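Local coordinates for putative amino acid binding protein (Streptococcus mutans, PDB 4C0R) that probably captures glutathione, here bound as its oxidized disulfide, outside the cell for import through the ABC transporter TcyBC, at residues Q47-E50 against W51-F55; I195-Q198 against D199-D202; K213-N217 against G218-K222. One frame throughout, in Å; residues are numbered along the deposited sequence.

Contact 1: Q47-E50 against W51-F55; sequences QKTE and WTSIF. With CD (cadmium ion), chain H; GDS (oxidized glutathione disulfide), chain C.
Trp51 and Glu50 meet around a water that accepts the backbone N-H of Trp51 (N to water O, 3.0 Å) and can donate to Glu50 OE1. The indole hangs with CG anti to the backbone N (chi1 170°), flat against the glutathione disulfide: SG5 of the ligand lies over one face toward its rim, 3.4 Å from Trp51 CD2. Thr52 reaches Glu50 only loosely. At Ser53, the backbone N gives a weak bond to Glu50 O (2.9 Å), while CB rests on Thr49 OG1 at 3.4 Å. A second water links the hydroxyls of Thr49 and Ser53; Thr49 OG1 is also hydrogen-bonded to Tyr63 OH. Ile54 N makes the straighter of the two bonds to Glu50 O (3.1 Å). Its CG1 branch packs on Thr49 CG2 at 3.8 Å, and the side chain continues onto Ala8 and Val10. Against the indole face opposite the ligand comes the ring edge of Phe55, led by CE2, so the indole is gripped from both sides. Glu50 O thus accepts the first N-H groups of the helix, while its side chain, bent at chi2, leads away to a cadmium ion. Both carboxylate oxygens bind the metal, OE2 at 2.3 Å, and OE4 of the ligand completes the bridge at 2.3 Å from the ion. Two carboxylates that would otherwise probably repel are thus joined through the metal, and the strand-to-helix junction supplies the pocket with a metal-bridged carboxylate and an aromatic face.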
loop_
_atom_site.group_PDB
_atom_site.type_symbol
_atom_site.label_atom_id
_atom_site.label_comp_id
_atom_site.label_asym_id
_atom_site.label_seq_id
_atom_site.Cartn_x
_atom_site.Cartn_y
_atom_site.Cartn_z
ATOM N N GLN A 47 5.333 -3.057 -14.694
ATOM C CA GLN A 47 4.279 -2.496 -15.510
ATOM C C GLN A 47 3.314 -1.685 -14.676
ATOM O O GLN A 47 2.707 -2.222 -13.733
ATOM C CB GLN A 47 3.512 -3.628 -16.128
ATOM C CG GLN A 47 2.397 -3.213 -17.051
ATOM C CD GLN A 47 2.879 -2.318 -18.182
ATOM O OE1 GLN A 47 3.724 -2.719 -18.964
ATOM N NE2 GLN A 47 2.381 -1.096 -18.218
ATOM N N LYS A 48 3.114 -0.430 -15.068
ATOM C CA LYS A 48 2.121 0.416 -14.427
ATOM C C LYS A 48 0.770 0.034 -15.043
ATOM O O LYS A 48 0.653 -0.155 -16.268
ATOM C CB LYS A 48 2.459 1.883 -14.698
ATOM C CG LYS A 48 1.935 2.867 -13.736
ATOM C CD LYS A 48 2.372 4.285 -14.076
ATOM C CE LYS A 48 1.557 5.264 -13.257
ATOM N NZ LYS A 48 0.184 5.268 -13.829
ATOM N N THR A 49 -0.238 -0.109 -14.214
ATOM C CA THR A 49 -1.553 -0.453 -14.681
ATOM C C THR A 49 -2.597 0.101 -13.686
ATOM O O THR A 49 -2.218 0.666 -12.651
ATOM C CB THR A 49 -1.671 -1.954 -14.903
ATOM O OG1 THR A 49 -2.858 -2.245 -15.671
ATOM C CG2 THR A 49 -1.719 -2.686 -13.577
ATOM N N GLU A 50 -3.876 -0.033 -13.975
ATOM C CA GLU A 50 -4.878 0.412 -13.021
ATOM C C GLU A 50 -4.925 -0.530 -11.825
ATOM O O GLU A 50 -4.680 -1.729 -11.935
ATOM C CB GLU A 50 -6.276 0.397 -13.664
ATOM C CG GLU A 50 -6.430 1.341 -14.834
ATOM C CD GLU A 50 -6.747 2.785 -14.477
ATOM O OE1 GLU A 50 -6.782 3.156 -13.299
ATOM O OE2 GLU A 50 -6.958 3.554 -15.420
ATOM N N TRP A 51 -5.328 0.016 -10.677
ATOM C CA TRP A 51 -5.443 -0.781 -9.469
ATOM C C TRP A 51 -6.300 -2.019 -9.686
ATOM O O TRP A 51 -5.907 -3.115 -9.347
ATOM C CB TRP A 51 -6.073 0.113 -8.406
ATOM C CG TRP A 51 -6.515 -0.522 -7.122
ATOM C CD1 TRP A 51 -7.789 -0.589 -6.677
ATOM C CD2 TRP A 51 -5.695 -1.113 -6.104
ATOM N NE1 TRP A 51 -7.844 -1.207 -5.450
ATOM C CE2 TRP A 51 -6.565 -1.538 -5.065
ATOM C CE3 TRP A 51 -4.329 -1.323 -5.966
ATOM C CZ2 TRP A 51 -6.093 -2.173 -3.908
ATOM C CZ3 TRP A 51 -3.860 -1.942 -4.812
ATOM C CH2 TRP A 51 -4.758 -2.347 -3.793
ATOM N N THR A 52 -7.464 -1.853 -10.292
ATOM C CA THR A 52 -8.346 -3.018 -10.421
ATOM C C THR A 52 -7.741 -4.043 -11.395
ATOM O O THR A 52 -7.942 -5.235 -11.233
ATOM C CB THR A 52 -9.792 -2.628 -10.817
ATOM O OG1 THR A 52 -9.781 -1.843 -11.992
ATOM C CG2 THR A 52 -10.422 -1.837 -9.711
ATOM N N SER A 53 -6.940 -3.560 -12.328
ATOM C CA SER A 53 -6.308 -4.410 -13.338
ATOM C C SER A 53 -5.170 -5.249 -12.753
ATOM O O SER A 53 -4.846 -6.307 -13.286
ATOM C CB SER A 53 -5.760 -3.586 -14.503
ATOM O OG SER A 53 -6.831 -3.002 -15.214
ATOM N N ILE A 54 -4.569 -4.820 -11.649
ATOM C CA ILE A 54 -3.570 -5.665 -10.990
ATOM C C ILE A 54 -4.223 -6.980 -10.683
ATOM O O ILE A 54 -3.703 -8.050 -10.993
ATOM C CB ILE A 54 -3.031 -5.031 -9.706
ATOM C CG1 ILE A 54 -2.194 -3.805 -10.014
ATOM C CG2 ILE A 54 -2.202 -6.076 -8.930
ATOM C CD1 ILE A 54 -1.739 -3.054 -8.788
ATOM N N PHE A 55 -5.387 -6.893 -10.049
ATOM C CA PHE A 55 -6.054 -8.088 -9.579
ATOM C C PHE A 55 -6.645 -8.879 -10.746
ATOM O O PHE A 55 -6.521 -10.078 -10.744
ATOM C CB PHE A 55 -7.097 -7.700 -8.523
ATOM C CG PHE A 55 -6.487 -7.049 -7.339
ATOM C CD1 PHE A 55 -5.961 -7.810 -6.311
ATOM C CD2 PHE A 55 -6.368 -5.669 -7.283
ATOM C CE1 PHE A 55 -5.353 -7.191 -5.220
ATOM C CE2 PHE A 55 -5.746 -5.043 -6.191
ATOM C CZ PHE A 55 -5.254 -5.823 -5.165
HETATM CD CD CD H . -7.038 5.497 -14.223
HETATM C CD1 GDS C . -7.654 4.224 -8.855
HETATM N N2 GDS C . -7.171 5.331 -8.019
HETATM C CA2 GDS C . -5.765 5.513 -8.012
HETATM C C2 GDS C . -5.132 6.318 -9.092
HETATM O O2 GDS C . -3.928 6.158 -9.383
HETATM C CB2 GDS C . -4.849 4.927 -7.008
HETATM S SG2 GDS C . -5.693 4.117 -5.667
HETATM N N3 GDS C . -5.965 7.280 -9.783
HETATM C CA3 GDS C . -5.416 8.030 -10.912
HETATM C C3 GDS C . -6.054 7.363 -12.127
HETATM O OE3 GDS C . -6.405 8.047 -13.139
HETATM O OE4 GDS C . -6.270 6.117 -12.171
HETATM N N4 GDS C . -4.827 3.915 -2.547
HETATM C CA4 GDS C . -5.352 5.207 -2.174
HETATM C C4 GDS C . -6.698 5.059 -1.555
HETATM O OE5 GDS C . -7.073 3.962 -1.040
HETATM O OE6 GDS C . -7.419 6.094 -1.512
HETATM C C5 GDS C . -3.576 3.860 -3.237
HETATM O O5 GDS C . -2.954 4.897 -3.463
HETATM C CA5 GDS C . -3.206 2.519 -3.687
HETATM N N5 GDS C . -3.508 1.417 -2.871
HETATM C CB5 GDS C . -3.296 2.331 -5.166
HETATM S SG5 GDS C . -5.043 2.194 -5.635
HETATM C CA6 GDS C . -4.250 -0.751 1.259
HETATM C C6 GDS C . -4.772 -2.000 0.566
HETATM O OE7 GDS C . -5.923 -1.966 0.051
HETATM O OE8 GDS C . -4.071 -3.037 0.492
HETATM N N6 GDS C . -3.010 -1.126 1.965
HETATM C CB6 GDS C . -4.031 0.353 0.289
HETATM C CG6 GDS C . -3.327 -0.200 -0.970
HETATM C CD6 GDS C . -2.807 0.996 -1.740
HETATM O O6 GDS C . -1.779 1.633 -1.470
HETATM O O HOH W 1 -5.177 -1.310 -17.113
HETATM O O HOH W 2 -5.491 3.010 -11.080
#

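Contact 2: I195-Q198 against D199-D202; sequences IFAQ and DQKD. With CD (cadmium ion), chain U.
A cadmium ion sits on the turn that folds Gln200 back over Ala197, held from this turn by a single carboxylate oxygen: Asp199 OD2 lies 2.5 Å from the metal. Asp61 supplies the other protein ligand of the site. Asp199 places its CG between the backbone N and the carbonyl carbon (chi1 59°), which leaves OD2 on the metal and OD1 3.9 Å from Ala197 CB. Gln200 belongs to the second shell of the same site, because its NE2 makes a weak hydrogen bond to the Asp61 oxygen that binds the ion.

The turn itself is closed by one backbone bond, Gln200 N to Ala197 O, 3.0 Å long. The Gln200 side chain then runs over the turn: CG meets Ala197 CB at 3.9 Å, while its CB approaches Phe196 CB at 4.2 Å. From there the Phe196 ring heads away into the interior, packing on Leu81, Leu203 and Val207, so that the strand's end is tied to the helix it leads into. The exposed corner is made by Gln198 and Asp199. The whole is a type I beta turn from Ala197 to Gln200, linking strand 191-196 to helix 201-216 with Gln200 at the helix N-cap position.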
loop_
_atom_site.group_PDB
_atom_site.type_symbol
_atom_site.label_atom_id
_atom_site.label_comp_id
_atom_site.label_asym_id
_atom_site.label_seq_id
_atom_site.Cartn_x
_atom_site.Cartn_y
_atom_site.Cartn_z
ATOM N N ILE A 195 1.988 -9.893 -3.796
ATOM C CA ILE A 195 1.065 -10.956 -4.067
ATOM C C ILE A 195 1.370 -11.586 -5.419
ATOM O O ILE A 195 2.059 -11.006 -6.246
ATOM C CB ILE A 195 -0.406 -10.501 -4.013
ATOM C CG1 ILE A 195 -0.682 -9.379 -5.016
ATOM C CG2 ILE A 195 -0.839 -10.107 -2.611
ATOM C CD1 ILE A 195 -2.188 -9.009 -5.103
ATOM N N PHE A 196 0.875 -12.813 -5.611
ATOM C CA PHE A 196 1.192 -13.531 -6.837
ATOM C C PHE A 196 -0.044 -14.215 -7.390
ATOM O O PHE A 196 -0.948 -14.596 -6.647
ATOM C CB PHE A 196 2.232 -14.642 -6.629
ATOM C CG PHE A 196 3.479 -14.186 -5.926
ATOM C CD1 PHE A 196 3.516 -14.082 -4.556
ATOM C CD2 PHE A 196 4.603 -13.893 -6.644
ATOM C CE1 PHE A 196 4.675 -13.670 -3.888
ATOM C CE2 PHE A 196 5.758 -13.473 -6.000
ATOM C CZ PHE A 196 5.791 -13.368 -4.607
ATOM N N ALA A 197 -0.001 -14.455 -8.687
ATOM C CA ALA A 197 -1.016 -15.294 -9.328
ATOM C C ALA A 197 -0.942 -16.651 -8.649
ATOM O O ALA A 197 0.110 -17.104 -8.184
ATOM C CB ALA A 197 -0.750 -15.368 -10.833
ATOM N N GLN A 198 -2.106 -17.304 -8.538
ATOM C CA GLN A 198 -2.198 -18.462 -7.682
ATOM C C GLN A 198 -1.351 -19.644 -8.130
ATOM O O GLN A 198 -0.933 -20.463 -7.283
ATOM C CB GLN A 198 -3.688 -18.839 -7.527
ATOM C CG GLN A 198 -3.946 -19.593 -6.255
ATOM C CD GLN A 198 -5.423 -19.816 -6.032
ATOM O OE1 GLN A 198 -6.168 -20.094 -6.980
ATOM N NE2 GLN A 198 -5.847 -19.729 -4.785
ATOM N N ASP A 199 -1.040 -19.720 -9.420
ATOM C CA ASP A 199 -0.226 -20.802 -9.925
ATOM C C ASP A 199 1.279 -20.540 -9.839
ATOM O O ASP A 199 2.074 -21.332 -10.309
ATOM C CB ASP A 199 -0.602 -21.202 -11.353
ATOM C CG ASP A 199 -0.474 -20.092 -12.339
ATOM O OD1 ASP A 199 0.067 -19.011 -12.023
ATOM O OD2 ASP A 199 -0.927 -20.300 -13.485
ATOM N N GLN A 200 1.672 -19.450 -9.208
ATOM C CA GLN A 200 3.096 -19.078 -9.198
ATOM C C GLN A 200 3.806 -19.460 -7.909
ATOM O O GLN A 200 4.567 -18.672 -7.358
ATOM C CB GLN A 200 3.244 -17.568 -9.441
ATOM C CG GLN A 200 2.760 -17.127 -10.831
ATOM C CD GLN A 200 3.658 -17.652 -11.944
ATOM O OE1 GLN A 200 4.849 -17.839 -11.727
ATOM N NE2 GLN A 200 3.098 -17.892 -13.124
ATOM N N LYS A 201 3.640 -20.685 -7.438
ATOM C CA LYS A 201 4.270 -21.175 -6.235
ATOM C C LYS A 201 5.807 -21.075 -6.260
ATOM O O LYS A 201 6.430 -20.695 -5.259
ATOM C CB LYS A 201 3.854 -22.648 -6.039
ATOM N N ASP A 202 6.435 -21.429 -7.389
ATOM C CA ASP A 202 7.881 -21.443 -7.424
ATOM C C ASP A 202 8.413 -20.015 -7.327
ATOM O O ASP A 202 9.433 -19.763 -6.697
ATOM C CB ASP A 202 8.400 -22.107 -8.696
ATOM C CG ASP A 202 8.089 -23.610 -8.742
ATOM O OD1 ASP A 202 7.861 -24.221 -7.681
ATOM O OD2 ASP A 202 8.103 -24.176 -9.849
HETATM CD CD CD U . 0.454 -18.973 -15.152
#

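Contact 3: K213-N217 against G218-K222; sequences KLYEN and GTLEK
With chi1 at 74°, the amide of Asn217 stands between its backbone N and carbonyl carbon and swings forward along the chain; Thr219, with chi1 at -60°, holds OG1 beside its own backbone N, and the two groups meet side by side, pointing the same way. The result is an Asx turn at the joint between helix 201-216 and helix 219-228. Asn217 OD1 accepts two bonds from the same residue, one from Thr219 N (3.1 Å) and one from Thr219 OG1 (2.8 Å). The backbone donor is only slightly tilted from the carbonyl plane of the amide, whereas the hydroxyl comes in from above it. Together they grip the oxygen and fix the rotation of the amide.

Gly218, at the N-cap position of the second helix, turns the chain with a positive phi; the lack of a side chain leaves room for the neighbouring carbonyl of Asn217. Its own N makes a weak bond back to Tyr215 O. A firmer link is the one from Leu220 N to Leu214 O (2.9 Å, 171° at the hydrogen), which spans the joint.

Hydrophobic contacts line the same bend. The Leu214 and Thr219 side chains cross at an angle, CD2 of Leu214 meeting CB of Thr219 at 3.8 Å, and both residues also touch Glu34 of helix 27-36. Leu220 reaches that helix too, at Tyr27 and Val31, while Leu220 CD2 lies at the edge of the Tyr215 ring, 4.0 Å from Tyr215 CD2. The hydroxyl of that tyrosine is bonded to Pro234 O in the C-terminal tail. Between the two helices, one water donates to Tyr215 O at 2.8 Å and accepts from Glu221 N at 2.9 Å.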
loop_
_atom_site.group_PDB
_atom_site.type_symbol
_atom_site.label_atom_id
_atom_site.label_comp_id
_atom_site.label_asym_id
_atom_site.label_seq_id
_atom_site.Cartn_x
_atom_site.Cartn_y
_atom_site.Cartn_z
ATOM N N LYS A 213 16.871 -13.678 3.090
ATOM C CA LYS A 213 18.291 -13.377 2.963
ATOM C C LYS A 213 18.562 -11.875 3.108
ATOM O O LYS A 213 19.480 -11.450 3.820
ATOM C CB LYS A 213 18.852 -13.937 1.659
ATOM C CG LYS A 213 20.287 -13.615 1.412
ATOM C CD LYS A 213 20.778 -14.274 0.149
ATOM C CE LYS A 213 22.282 -14.003 -0.093
ATOM N NZ LYS A 213 22.713 -14.573 -1.409
ATOM N N LEU A 214 17.722 -11.068 2.450
ATOM C CA LEU A 214 17.886 -9.632 2.443
ATOM C C LEU A 214 17.534 -9.021 3.795
ATOM O O LEU A 214 18.078 -7.971 4.173
ATOM C CB LEU A 214 17.094 -9.004 1.312
ATOM C CG LEU A 214 17.522 -9.409 -0.103
ATOM C CD1 LEU A 214 16.494 -8.805 -1.045
ATOM C CD2 LEU A 214 18.935 -8.992 -0.440
ATOM N N TYR A 215 16.614 -9.666 4.505
ATOM C CA TYR A 215 16.266 -9.242 5.848
ATOM C C TYR A 215 17.468 -9.484 6.752
ATOM O O TYR A 215 17.912 -8.584 7.461
ATOM C CB TYR A 215 15.070 -10.051 6.352
ATOM C CG TYR A 215 14.548 -9.590 7.691
ATOM C CD1 TYR A 215 15.144 -10.000 8.874
ATOM C CD2 TYR A 215 13.426 -8.790 7.761
ATOM C CE1 TYR A 215 14.638 -9.550 10.101
ATOM C CE2 TYR A 215 12.918 -8.362 8.959
ATOM C CZ TYR A 215 13.543 -8.732 10.106
ATOM O OH TYR A 215 13.009 -8.307 11.286
ATOM N N GLU A 216 18.002 -10.688 6.667
ATOM C CA GLU A 216 19.072 -11.128 7.586
ATOM C C GLU A 216 20.359 -10.356 7.373
ATOM O O GLU A 216 21.112 -10.129 8.330
ATOM C CB GLU A 216 19.292 -12.656 7.510
ATOM C CG GLU A 216 18.159 -13.465 8.122
ATOM C CD GLU A 216 18.398 -14.976 8.130
ATOM O OE1 GLU A 216 19.447 -15.443 7.618
ATOM O OE2 GLU A 216 17.520 -15.698 8.644
ATOM N N ASN A 217 20.647 -9.938 6.145
ATOM C CA ASN A 217 21.935 -9.337 5.881
ATOM C C ASN A 217 21.942 -7.832 5.871
ATOM O O ASN A 217 22.961 -7.211 5.539
ATOM C CB ASN A 217 22.606 -9.924 4.629
ATOM C CG ASN A 217 21.998 -9.455 3.315
ATOM O OD1 ASN A 217 21.198 -8.512 3.242
ATOM N ND2 ASN A 217 22.390 -10.138 2.232
ATOM N N GLY A 218 20.796 -7.239 6.235
ATOM C CA GLY A 218 20.699 -5.809 6.384
ATOM C C GLY A 218 20.219 -5.057 5.165
ATOM O O GLY A 218 19.984 -3.836 5.207
ATOM N N THR A 219 20.094 -5.742 4.014
ATOM C CA THR A 219 19.705 -5.039 2.802
ATOM C C THR A 219 18.267 -4.483 2.847
ATOM O O THR A 219 17.981 -3.411 2.376
ATOM C CB THR A 219 19.890 -5.951 1.576
ATOM O OG1 THR A 219 21.269 -6.332 1.478
ATOM C CG2 THR A 219 19.518 -5.231 0.308
ATOM N N LEU A 220 17.344 -5.275 3.387
ATOM C CA LEU A 220 15.969 -4.841 3.439
ATOM C C LEU A 220 15.834 -3.571 4.292
ATOM O O LEU A 220 15.140 -2.623 3.961
ATOM C CB LEU A 220 15.044 -5.939 3.953
ATOM C CG LEU A 220 13.660 -5.942 3.507
ATOM C CD1 LEU A 220 13.613 -6.005 1.923
ATOM C CD2 LEU A 220 13.009 -7.186 4.141
ATOM N N GLU A 221 16.564 -3.555 5.406
ATOM C CA GLU A 221 16.553 -2.365 6.255
ATOM C C GLU A 221 17.128 -1.156 5.499
ATOM O O GLU A 221 16.630 -0.052 5.611
ATOM C CB GLU A 221 17.356 -2.593 7.526
ATOM C CG GLU A 221 17.656 -1.294 8.260
ATOM C CD GLU A 221 17.714 -1.460 9.754
ATOM O OE1 GLU A 221 18.256 -2.492 10.199
ATOM O OE2 GLU A 221 17.196 -0.557 10.470
ATOM N N LYS A 222 18.207 -1.365 4.754
ATOM C CA LYS A 222 18.775 -0.304 3.953
ATOM C C LYS A 222 17.771 0.279 2.964
ATOM O O LYS A 222 17.664 1.457 2.786
ATOM C CB LYS A 222 19.982 -0.863 3.171
ATOM C CG LYS A 222 20.695 0.111 2.265
ATOM C CD LYS A 222 21.943 -0.560 1.613
HETATM O O HOH W 3 17.514 -5.878 6.863
#

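Overall arrangement
Of the three, contact 1 is the one that meets the bound glutathione disulfide. Contact 2 is its neighbour, with centres 16 Å apart. The two touch where helix 51-59 packs on strand 191-196, Phe55 CE1 lying 3.7 Å from Ile195 CD1; the strands of both belong to one mixed sheet. Helix 201-216 then connects contact 2, at its start, with contact 3, at its end. Their centres are 23 Å apart and their nearest atoms about 12 Å. Contact 3 stays about 19 Å, between nearest atoms, from contact 1, so it joins helices remote from the pocket wall formed by Glu50 and Trp51.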